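Local coordinates for trypsin-resistant surface T6 protein (Streptococcus pyogenes serotype M6, PDB 4P0D) that builds the backbone of the cell-wall-anchored pilus of this Gram-positive pathogen, probably as sortase-joined subunits of modular Ig-like domains, at residues G65-K70 and P288-T293; V211-K216 and T231-A236; V161-T166 and A392-A397; K268-V271 and G275-N278. The protein carries 1 engineered substitution. All blocks are in the same frame, centred on the assembly; numbering follows the deposited sequence.

Contact 1 (G65-K70 and P288-T293); sequences GINTGK and PTKGNT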
loop_
_atom_site.group_PDB
_atom_site.type_symbol
_atom_site.label_atom_id
_atom_site.label_comp_id
_atom_site.label_asym_id
_atom_site.label_seq_id
_atom_site.Cartn_x
_atom_site.Cartn_y
_atom_site.Cartn_z
ATOM N N GLY A 65 9.253 14.481 -28.521
ATOM C CA GLY A 65 8.763 14.631 -29.898
ATOM C C GLY A 65 8.659 13.313 -30.623
ATOM O O GLY A 65 7.736 13.089 -31.398
ATOM N N ILE A 66 9.618 12.426 -30.367
ATOM C CA ILE A 66 9.604 11.092 -30.937
ATOM C C ILE A 66 8.381 10.326 -30.459
ATOM O O ILE A 66 7.713 9.637 -31.240
ATOM C CB ILE A 66 10.900 10.326 -30.578
ATOM C CG1 ILE A 66 12.072 10.933 -31.351
ATOM C CG2 ILE A 66 10.759 8.845 -30.883
ATOM C CD1 ILE A 66 13.420 10.321 -31.074
ATOM N N ASN A 67 8.101 10.420 -29.162
ATOM C CA ASN A 67 6.973 9.695 -28.586
ATOM C C ASN A 67 5.598 10.238 -28.959
ATOM O O ASN A 67 4.645 9.473 -29.030
ATOM C CB ASN A 67 7.142 9.590 -27.067
ATOM C CG ASN A 67 8.057 8.452 -26.680
ATOM O OD1 ASN A 67 7.903 7.346 -27.188
ATOM N ND2 ASN A 67 9.002 8.706 -25.787
ATOM N N THR A 68 5.485 11.538 -29.212
ATOM C CA THR A 68 4.223 12.064 -29.768
ATOM C C THR A 68 4.076 11.777 -31.253
ATOM O O THR A 68 2.965 11.744 -31.774
ATOM C CB THR A 68 4.085 13.584 -29.629
ATOM O OG1 THR A 68 5.094 14.241 -30.398
ATOM C CG2 THR A 68 4.164 14.025 -28.176
ATOM N N GLY A 69 5.193 11.585 -31.943
ATOM C CA GLY A 69 5.172 11.440 -33.395
ATOM C C GLY A 69 5.480 12.731 -34.134
ATOM O O GLY A 69 5.565 12.716 -35.357
ATOM N N LYS A 70 5.651 13.841 -33.413
ATOM C CA LYS A 70 6.022 15.141 -34.019
ATOM C C LYS A 70 7.377 15.123 -34.726
ATOM O O LYS A 70 7.573 15.806 -35.741
ATOM C CB LYS A 70 6.070 16.236 -32.952
ATOM N N PRO A 288 9.166 8.432 -19.054
ATOM C CA PRO A 288 8.696 9.774 -18.764
ATOM C C PRO A 288 8.632 10.733 -19.969
ATOM O O PRO A 288 8.110 11.845 -19.830
ATOM C CB PRO A 288 9.715 10.285 -17.728
ATOM C CG PRO A 288 10.373 9.049 -17.183
ATOM C CD PRO A 288 10.466 8.186 -18.412
ATOM N N THR A 289 9.195 10.340 -21.111
ATOM C CA THR A 289 9.113 11.177 -22.308
ATOM C C THR A 289 7.901 10.809 -23.167
ATOM O O THR A 289 7.752 11.300 -24.269
ATOM C CB THR A 289 10.420 11.166 -23.141
ATOM O OG1 THR A 289 10.640 9.865 -23.714
ATOM C CG2 THR A 289 11.590 11.560 -22.286
ATOM N N LYS A 290 7.028 9.961 -22.646
ATOM C CA LYS A 290 5.828 9.532 -23.347
ATOM C C LYS A 290 4.601 9.853 -22.512
ATOM O O LYS A 290 4.609 9.641 -21.304
ATOM C CB LYS A 290 5.880 8.024 -23.596
ATOM C CG LYS A 290 4.644 7.430 -24.276
ATOM C CD LYS A 290 4.810 5.920 -24.440
ATOM C CE LYS A 290 3.542 5.242 -24.941
ATOM N NZ LYS A 290 2.420 5.408 -23.974
ATOM N N GLY A 291 3.540 10.328 -23.173
ATOM C CA GLY A 291 2.280 10.607 -22.506
ATOM C C GLY A 291 2.282 11.907 -21.709
ATOM O O GLY A 291 2.909 12.897 -22.098
ATOM N N ASN A 292 1.553 11.882 -20.594
ATOM C CA ASN A 292 1.275 13.038 -19.767
ATOM C C ASN A 292 1.262 12.616 -18.308
ATOM O O ASN A 292 0.892 11.495 -17.990
ATOM C CB ASN A 292 -0.127 13.581 -20.067
ATOM C CG ASN A 292 -0.342 13.859 -21.530
ATOM O OD1 ASN A 292 0.120 14.882 -22.042
ATOM N ND2 ASN A 292 -1.033 12.940 -22.223
ATOM N N THR A 293 1.619 13.533 -17.432
ATOM C CA THR A 293 1.456 13.354 -15.999
ATOM C C THR A 293 0.018 12.994 -15.639
ATOM O O THR A 293 -0.926 13.668 -16.056
ATOM C CB THR A 293 1.866 14.654 -15.289
ATOM O OG1 THR A 293 3.228 14.947 -15.614
ATOM C CG2 THR A 293 1.702 14.560 -13.755
#
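Asn67, in the last turn of helix 56-68, is the one residue of its segment that makes the contact, against Thr289 and Lys290 of the facing loop. Its CA lies 5.4 Å from the CA of Lys290, the shortest CA-to-CA distance between the two segments. From there the side chain can be followed outward. CB comes first against the chain, 3.3 Å from the carbonyl O of Thr289. CG packs next to the CB of Lys290 at 3.8 Å, the two side chains crossing at about a right angle. OD1 has only that same methylene in loose range, whereas ND2 turns to Thr289 and meets two oxygens of that one residue. It gives a weak hydrogen bond to Thr289 OG1 at 2.9 Å, strongly bent at 116° at the hydrogen, and a second weak one to Thr289 O at 3.3 Å. Neither bond is straight, so the grip comes from two mediocre bonds shared by one amide nitrogen.

The hydroxyl of Thr289 is placed for this by its first torsion (chi1 67°), which tucks OG1 in over its own backbone. Beyond its CB, Lys290 runs off extended as far as CE, bends at its last torsion and leaves the interface. Thr289 also packs on Thr60, Ala63 and Asn64 of the same helix and on Leu99 of strand 94-101, so it is buried between helix and sheet. The contact is thus a helix-end-to-loop junction bridging two modules of this pilin: helix 56-68 of the N-terminal T6 Ig-like domain meets the loop that follows strand 276-285 of the Cna-B-like domain.

Contact 2 (V211-K216 and T231-A236); sequences VEWKGK and TKIGIA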
loop_
_atom_site.group_PDB
_atom_site.type_symbol
_atom_site.label_atom_id
_atom_site.label_comp_id
_atom_site.label_asym_id
_atom_site.label_seq_id
_atom_site.Cartn_x
_atom_site.Cartn_y
_atom_site.Cartn_z
ATOM N N VAL A 211 0.420 14.827 6.002
ATOM C CA VAL A 211 1.542 14.786 5.095
ATOM C C VAL A 211 2.619 15.670 5.717
ATOM O O VAL A 211 2.338 16.812 6.080
ATOM C CB VAL A 211 1.138 15.321 3.694
ATOM C CG1 VAL A 211 2.344 15.494 2.813
ATOM C CG2 VAL A 211 0.123 14.416 3.018
ATOM N N GLU A 212 3.825 15.132 5.892
ATOM C CA GLU A 212 4.988 15.913 6.299
ATOM C C GLU A 212 5.921 15.970 5.099
ATOM O O GLU A 212 6.064 14.998 4.365
ATOM C CB GLU A 212 5.694 15.291 7.521
ATOM C CG GLU A 212 7.081 15.857 7.871
ATOM C CD GLU A 212 8.248 15.018 7.339
ATOM O OE1 GLU A 212 8.300 13.817 7.710
ATOM O OE2 GLU A 212 9.119 15.541 6.571
ATOM N N TRP A 213 6.526 17.125 4.890
ATOM C CA TRP A 213 7.473 17.332 3.793
ATOM C C TRP A 213 8.473 18.389 4.263
ATOM O O TRP A 213 8.085 19.428 4.801
ATOM C CB TRP A 213 6.738 17.795 2.540
ATOM C CG TRP A 213 7.643 18.128 1.370
ATOM C CD1 TRP A 213 8.339 17.262 0.587
ATOM C CD2 TRP A 213 7.920 19.427 0.872
ATOM N NE1 TRP A 213 9.047 17.947 -0.372
ATOM C CE2 TRP A 213 8.791 19.283 -0.227
ATOM C CE3 TRP A 213 7.493 20.702 1.229
ATOM C CZ2 TRP A 213 9.258 20.375 -0.957
ATOM C CZ3 TRP A 213 7.961 21.778 0.515
ATOM C CH2 TRP A 213 8.829 21.609 -0.570
ATOM N N LYS A 214 9.754 18.093 4.081
ATOM C CA LYS A 214 10.844 18.942 4.576
ATOM C C LYS A 214 10.732 19.256 6.070
ATOM O O LYS A 214 11.081 20.343 6.498
ATOM C CB LYS A 214 10.912 20.246 3.766
ATOM C CG LYS A 214 11.359 20.031 2.327
ATOM C CD LYS A 214 12.065 21.249 1.750
ATOM C CE LYS A 214 11.225 22.506 1.894
ATOM N NZ LYS A 214 11.580 23.514 0.861
ATOM N N GLY A 215 10.231 18.309 6.856
ATOM C CA GLY A 215 10.107 18.504 8.285
ATOM C C GLY A 215 9.031 19.501 8.694
ATOM O O GLY A 215 9.071 20.023 9.804
ATOM N N LYS A 216 8.078 19.753 7.796
ATOM C CA LYS A 216 6.940 20.641 8.051
ATOM C C LYS A 216 5.639 19.885 7.817
ATOM O O LYS A 216 5.537 19.124 6.875
ATOM C CB LYS A 216 7.001 21.826 7.092
ATOM C CG LYS A 216 8.264 22.652 7.239
ATOM C CD LYS A 216 8.346 23.722 6.171
ATOM C CE LYS A 216 9.526 24.639 6.427
ATOM N NZ LYS A 216 9.314 25.939 5.750
ATOM N N THR A 231 2.925 26.680 -0.585
ATOM C CA THR A 231 3.100 25.919 -1.806
ATOM C C THR A 231 2.160 24.738 -1.791
ATOM O O THR A 231 2.068 24.022 -0.803
ATOM C CB THR A 231 4.538 25.394 -1.919
ATOM O OG1 THR A 231 5.437 26.498 -1.958
ATOM C CG2 THR A 231 4.732 24.542 -3.167
ATOM N N LYS A 232 1.471 24.526 -2.892
ATOM C CA LYS A 232 0.676 23.317 -3.060
ATOM C C LYS A 232 1.571 22.187 -3.591
ATOM O O LYS A 232 2.049 22.247 -4.726
ATOM C CB LYS A 232 -0.460 23.591 -4.035
ATOM C CG LYS A 232 -1.453 22.458 -4.142
ATOM C CD LYS A 232 -2.212 22.502 -5.457
ATOM C CE LYS A 232 -3.485 23.296 -5.341
ATOM N NZ LYS A 232 -4.256 23.193 -6.619
ATOM N N ILE A 233 1.804 21.157 -2.784
ATOM C CA ILE A 233 2.672 20.065 -3.224
ATOM C C ILE A 233 1.886 18.863 -3.739
ATOM O O ILE A 233 2.468 17.905 -4.252
ATOM C CB ILE A 233 3.651 19.590 -2.128
ATOM C CG1 ILE A 233 2.915 19.009 -0.915
ATOM C CG2 ILE A 233 4.559 20.738 -1.719
ATOM C CD1 ILE A 233 3.815 18.274 0.052
ATOM N N GLY A 234 0.575 18.890 -3.575
ATOM C CA GLY A 234 -0.252 17.812 -4.048
ATOM C C GLY A 234 -1.715 18.051 -3.731
ATOM O O GLY A 234 -2.085 19.100 -3.210
ATOM N N ILE A 235 -2.534 17.063 -4.054
ATOM C CA ILE A 235 -3.973 17.103 -3.801
ATOM C C ILE A 235 -4.410 15.689 -3.442
ATOM O O ILE A 235 -4.018 14.712 -4.101
ATOM C CB ILE A 235 -4.778 17.560 -5.027
ATOM C CG1 ILE A 235 -4.261 18.896 -5.571
ATOM C CG2 ILE A 235 -6.250 17.722 -4.682
ATOM C CD1 ILE A 235 -5.038 19.358 -6.779
ATOM N N ALA A 236 -5.221 15.603 -2.393
ATOM C CA ALA A 236 -5.720 14.363 -1.867
ATOM C C ALA A 236 -7.221 14.294 -2.022
ATOM O O ALA A 236 -7.907 15.337 -1.955
ATOM C CB ALA A 236 -5.364 14.269 -0.396
#
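Ile233 has the largest share of the buried surface and touches both Trp213 and Val211 with its two methyl ends. Its CG2 lies over one face of the indole, 4.2 Å from the centroid of the six-membered ring and 14° off the ring normal, a CH-pi contact displaced toward the rim. The other branch ends in CD1, which sits 3.9 Å from Trp213 CB and 4.2 Å from Val211 CG1. A first torsion of 63° folds CG1 of Ile233 back over its own main chain, which lets the two branches divide the work in this way.

Trp213, second in buried area, has its opposite face taken by the aliphatic part of Lys214, whose CG stands 3.6 Å above the ring plane and over its centre. The indole is therefore sandwiched between an isoleucine methyl and a lysine methylene. Val211, two residues back, runs antiparallel alongside Ile233 and also leans on Leu245 of strand 242-247.

Strand 202-213 turns back after Trp213 through a type I' turn into strand 216-220. The contact joins this hairpin to strand 231-238 within the Cna-B-like, Ig-like module of the pilin. Main chains stay apart, CA to CA 8.9 Å between Trp213 and Ile233, and buried side chains fill the gap. Across the interface the chemistry is wholly apolar and depends on shape and dispersion, with the indole N-H satisfied from outside by Leu252 O.

Contact 3 (V161-T166 and A392-A397); sequences VNKKTT and ANWVTA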
loop_
_atom_site.group_PDB
_atom_site.type_symbol
_atom_site.label_atom_id
_atom_site.label_comp_id
_atom_site.label_asym_id
_atom_site.label_seq_id
_atom_site.Cartn_x
_atom_site.Cartn_y
_atom_site.Cartn_z
ATOM N N VAL A 161 4.321 -12.936 18.043
ATOM C CA VAL A 161 5.477 -13.452 17.311
ATOM C C VAL A 161 5.686 -12.517 16.101
ATOM O O VAL A 161 5.864 -11.304 16.291
ATOM C CB VAL A 161 5.312 -14.964 16.981
ATOM C CG1 VAL A 161 6.644 -15.609 16.601
ATOM C CG2 VAL A 161 4.752 -15.705 18.195
ATOM N N ASN A 162 5.632 -13.024 14.878
ATOM C CA ASN A 162 5.772 -12.161 13.707
ATOM C C ASN A 162 4.426 -11.663 13.145
ATOM O O ASN A 162 4.373 -11.185 12.020
ATOM C CB ASN A 162 6.546 -12.901 12.612
ATOM C CG ASN A 162 5.875 -14.190 12.212
ATOM O OD1 ASN A 162 4.985 -14.684 12.917
ATOM N ND2 ASN A 162 6.294 -14.752 11.090
ATOM N N LYS A 163 3.342 -11.792 13.914
ATOM C CA LYS A 163 2.014 -11.368 13.456
ATOM C C LYS A 163 1.581 -10.113 14.194
ATOM O O LYS A 163 1.594 -10.091 15.419
ATOM C CB LYS A 163 0.982 -12.454 13.749
ATOM C CG LYS A 163 1.246 -13.801 13.095
ATOM C CD LYS A 163 0.883 -13.777 11.621
ATOM C CE LYS A 163 0.909 -15.168 10.975
ATOM N NZ LYS A 163 2.089 -15.979 11.389
ATOM N N LYS A 164 1.175 -9.076 13.469
ATOM C CA LYS A 164 0.575 -7.928 14.131
ATOM C C LYS A 164 -0.919 -8.159 14.325
ATOM O O LYS A 164 -1.628 -8.453 13.382
ATOM C CB LYS A 164 0.897 -6.629 13.381
ATOM C CG LYS A 164 2.406 -6.340 13.406
ATOM C CD LYS A 164 2.771 -4.946 12.941
ATOM C CE LYS A 164 4.284 -4.764 12.884
ATOM N NZ LYS A 164 4.923 -4.709 14.241
ATOM N N THR A 165 -1.374 -8.046 15.572
ATOM C CA THR A 165 -2.762 -8.335 15.918
ATOM C C THR A 165 -3.471 -7.113 16.519
ATOM O O THR A 165 -2.842 -6.190 17.011
ATOM C CB THR A 165 -2.863 -9.514 16.907
ATOM O OG1 THR A 165 -2.415 -9.104 18.203
ATOM C CG2 THR A 165 -2.009 -10.698 16.438
ATOM N N THR A 166 -4.791 -7.131 16.486
ATOM C CA THR A 166 -5.579 -6.014 16.979
ATOM C C THR A 166 -6.945 -6.497 17.478
ATOM O O THR A 166 -7.251 -7.706 17.447
ATOM C CB THR A 166 -5.752 -4.962 15.860
ATOM O OG1 THR A 166 -6.316 -3.760 16.404
ATOM C CG2 THR A 166 -6.634 -5.496 14.779
ATOM N N ALA A 392 -5.008 -16.129 24.015
ATOM C CA ALA A 392 -5.326 -16.095 22.591
ATOM C C ALA A 392 -4.101 -15.683 21.780
ATOM O O ALA A 392 -3.480 -14.659 22.067
ATOM C CB ALA A 392 -6.474 -15.134 22.326
ATOM N N ASN A 393 -3.768 -16.486 20.774
ATOM C CA ASN A 393 -2.729 -16.151 19.797
ATOM C C ASN A 393 -2.786 -17.069 18.569
ATOM O O ASN A 393 -3.629 -17.961 18.475
ATOM C CB ASN A 393 -1.336 -16.196 20.451
ATOM C CG ASN A 393 -1.057 -17.520 21.128
ATOM O OD1 ASN A 393 -1.251 -18.580 20.537
ATOM N ND2 ASN A 393 -0.606 -17.469 22.363
ATOM N N TRP A 394 -1.893 -16.845 17.617
ATOM C CA TRP A 394 -1.876 -17.629 16.393
ATOM C C TRP A 394 -1.810 -19.118 16.730
ATOM O O TRP A 394 -2.558 -19.907 16.160
ATOM C CB TRP A 394 -0.686 -17.215 15.524
ATOM C CG TRP A 394 -0.725 -17.775 14.175
ATOM C CD1 TRP A 394 -0.045 -18.872 13.731
ATOM C CD2 TRP A 394 -1.470 -17.281 13.058
ATOM N NE1 TRP A 394 -0.327 -19.101 12.415
ATOM C CE2 TRP A 394 -1.190 -18.138 11.967
ATOM C CE3 TRP A 394 -2.344 -16.204 12.868
ATOM C CZ2 TRP A 394 -1.760 -17.957 10.704
ATOM C CZ3 TRP A 394 -2.919 -16.021 11.606
ATOM C CH2 TRP A 394 -2.618 -16.898 10.539
ATOM N N VAL A 395 -0.957 -19.468 17.693
ATOM C CA VAL A 395 -0.755 -20.858 18.123
ATOM C C VAL A 395 -1.983 -21.464 18.802
ATOM O O VAL A 395 -2.319 -22.594 18.509
ATOM C CB VAL A 395 0.495 -21.003 19.025
ATOM C CG1 VAL A 395 0.570 -22.399 19.661
ATOM C CG2 VAL A 395 1.758 -20.750 18.206
ATOM N N THR A 396 -2.660 -20.727 19.683
ATOM C CA THR A 396 -3.858 -21.256 20.352
ATOM C C THR A 396 -5.153 -21.133 19.511
ATOM O O THR A 396 -6.138 -21.806 19.813
ATOM C CB THR A 396 -4.084 -20.651 21.775
ATOM O OG1 THR A 396 -4.221 -19.224 21.710
ATOM C CG2 THR A 396 -2.945 -21.010 22.736
ATOM N N ALA A 397 -5.161 -20.326 18.444
ATOM C CA ALA A 397 -6.376 -20.139 17.641
ATOM C C ALA A 397 -6.515 -21.208 16.547
ATOM O O ALA A 397 -6.572 -20.900 15.358
ATOM C CB ALA A 397 -6.413 -18.738 17.034
#
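Lys163 lays the end of its side chain across the indole of Trp394. Its chain leaves the backbone with CG anti to the carbonyl carbon and then bends twice, at chi2 (-77°) and again at chi4 (-43°), which folds the terminal atoms over the ring. CE stands 3.6 Å from the centroid of the six-membered ring, 5° off the normal, as a CH-pi contact almost directly over the centre. NZ lies over the five-membered ring, 4.0 Å from its centroid, in a cation-pi interaction. The lysine tip therefore spans both rings of the indole, methylene over the benzene part and ammonium over the pyrrole part.

Trp394 presents this face with CG anti to the backbone N, at the start of a helical turn. That turn is organised by Asn393, whose OD1 accepts from Thr396 N at 2.7 Å in an Asx motif. Thr396 OG1 in return accepts from Asn393 N at 2.9 Å, so the two residues bond each other reciprocally through side chain and backbone.

The indole also meets Tyr317 edge-to-face, and Trp394 N donates to Asp160 OD2. Lys163 belongs to the short strand 163-165, paired antiparallel with 158-160, and it too packs on Tyr317. This surface contact ties the small 158-165 hairpin to the prealbumin-like domain, where the turn of Trp394 lies between strands 388-392 and 399-401, with Val471 of strand 470-479 behind Ala392, Thr396 and Ala397.

Contact 4 (K268-V271 and G275-N278); sequences KAIV and GNPN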
loop_
_atom_site.group_PDB
_atom_site.type_symbol
_atom_site.label_atom_id
_atom_site.label_comp_id
_atom_site.label_asym_id
_atom_site.label_seq_id
_atom_site.Cartn_x
_atom_site.Cartn_y
_atom_site.Cartn_z
ATOM N N LYS A 268 -16.689 -6.035 11.093
ATOM C CA LYS A 268 -16.426 -6.916 9.947
ATOM C C LYS A 268 -14.977 -7.403 9.876
ATOM O O LYS A 268 -14.595 -8.084 8.916
ATOM C CB LYS A 268 -16.774 -6.209 8.631
ATOM C CG LYS A 268 -18.236 -5.837 8.481
ATOM C CD LYS A 268 -18.397 -4.728 7.446
ATOM C CE LYS A 268 -19.832 -4.632 6.960
ATOM N NZ LYS A 268 -19.995 -3.570 5.920
ATOM N N ALA A 269 -14.167 -7.083 10.883
ATOM C CA ALA A 269 -12.790 -7.514 10.876
ATOM C C ALA A 269 -12.753 -9.031 10.789
ATOM O O ALA A 269 -13.444 -9.741 11.534
ATOM C CB ALA A 269 -12.050 -7.033 12.106
ATOM N N ILE A 270 -11.935 -9.513 9.873
ATOM C CA ILE A 270 -11.755 -10.950 9.664
ATOM C C ILE A 270 -10.926 -11.564 10.783
ATOM O O ILE A 270 -9.904 -10.995 11.176
ATOM C CB ILE A 270 -11.058 -11.195 8.315
ATOM C CG1 ILE A 270 -11.954 -10.715 7.151
ATOM C CG2 ILE A 270 -10.614 -12.653 8.172
ATOM C CD1 ILE A 270 -13.339 -11.338 7.075
ATOM N N VAL A 271 -11.346 -12.738 11.276
ATOM C CA VAL A 271 -10.549 -13.487 12.248
ATOM C C VAL A 271 -9.709 -14.570 11.545
ATOM O O VAL A 271 -10.161 -15.174 10.576
ATOM C CB VAL A 271 -11.406 -14.129 13.388
ATOM C CG1 VAL A 271 -12.386 -13.134 13.994
ATOM C CG2 VAL A 271 -12.131 -15.376 12.916
ATOM N N GLY A 275 -6.702 -12.488 7.593
ATOM C CA GLY A 275 -6.292 -11.203 8.162
ATOM C C GLY A 275 -6.964 -10.016 7.499
ATOM O O GLY A 275 -7.937 -10.151 6.748
ATOM N N ASN A 276 -6.447 -8.827 7.787
ATOM C CA ASN A 276 -7.108 -7.605 7.362
ATOM C C ASN A 276 -6.077 -6.690 6.709
ATOM O O ASN A 276 -5.445 -5.882 7.411
ATOM C CB ASN A 276 -7.749 -6.921 8.572
ATOM C CG ASN A 276 -8.764 -7.804 9.254
ATOM O OD1 ASN A 276 -9.926 -7.792 8.904
ATOM N ND2 ASN A 276 -8.311 -8.621 10.186
ATOM N N PRO A 277 -5.872 -6.850 5.380
ATOM C CA PRO A 277 -4.841 -6.106 4.705
ATOM C C PRO A 277 -5.282 -4.753 4.161
ATOM O O PRO A 277 -6.468 -4.506 3.929
ATOM C CB PRO A 277 -4.462 -7.027 3.540
ATOM C CG PRO A 277 -5.730 -7.719 3.185
ATOM C CD PRO A 277 -6.563 -7.766 4.455
ATOM N N ASN A 278 -4.322 -3.885 3.960
ATOM C CA ASN A 278 -4.450 -2.740 3.104
ATOM C C ASN A 278 -3.679 -2.981 1.797
ATOM O O ASN A 278 -3.302 -4.072 1.521
ATOM C CB ASN A 278 -3.979 -1.474 3.806
ATOM C CG ASN A 278 -2.493 -1.457 4.080
ATOM O OD1 ASN A 278 -1.930 -2.472 4.375
#
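Two hydrogen bonds join Ile270 to Asn276, both through the backbone of Ile270 and the side-chain amide of Asn276. Ile270 N donates to Asn276 OD1 at 2.8 Å, with an N-H...O angle of 153°. Asn276 ND2 returns a straighter bond (162°) to Ile270 O at 3.0 Å, its acceptor lying close to the plane of the asparagine amide. In each case the donor comes in at a lone-pair position of the acceptor oxygen. One carboxamide thus reads both the N-H and the C=O of a single residue, as a neighbouring strand would, and the two bonds together fix the rotation of the amide. The group is set there by a first torsion of -59°, with CG anti to the carbonyl carbon. ND2 has a further acceptor, Val316 O, and Ile270 O also accepts from Thr318 OG1, so this carbonyl is gripped by two donors.

The van der Waals contacts are made mainly by Ile270 against Gly275. CB packs 3.6 Å from Gly275 O and CG2 joins it there, while the end of the chain, CD1, leads away. Ala269 completes the cover from its side, its CA 3.5 Å from Asn276 OD1. Gly275 takes its place with positive phi.

Covalent chemistry lies two residues along the chain. Asn278 CG is bonded to Lys152 NZ, an intramolecular isopeptide crosslink, and Asn278 OD1 accepts from Lys314 N. The side-chain-to-backbone clamp closes the short loop that leads into strand 276-285, and the lysine-asparagine crosslink borne by that strand is the hallmark of isopeptide-stabilised Ig-like domains in Gram-positive pilins.

The four contacts are spread along an elongated chain, and none touches another. Contact 1 lies at the N-terminal side; its centre is about 51 Å from that of contact 3, on the opposite side of the chain's centre. Contacts 3 and 4 are the closest pair, with centres about 13 Å and nearest atoms about 6 Å apart, so the isopeptide-bearing strand start and the junction to the prealbumin-like domain are neighbours. Contacts 2 and 4 both belong to the Cna-B-like domain, yet their centres are about 31 Å apart. Contacts 1 and 3, whose segments alternate in sequence, each join distant parts of the chain. The calcium site of Ser82 and Thr85 involves none of the residues of the four contacts.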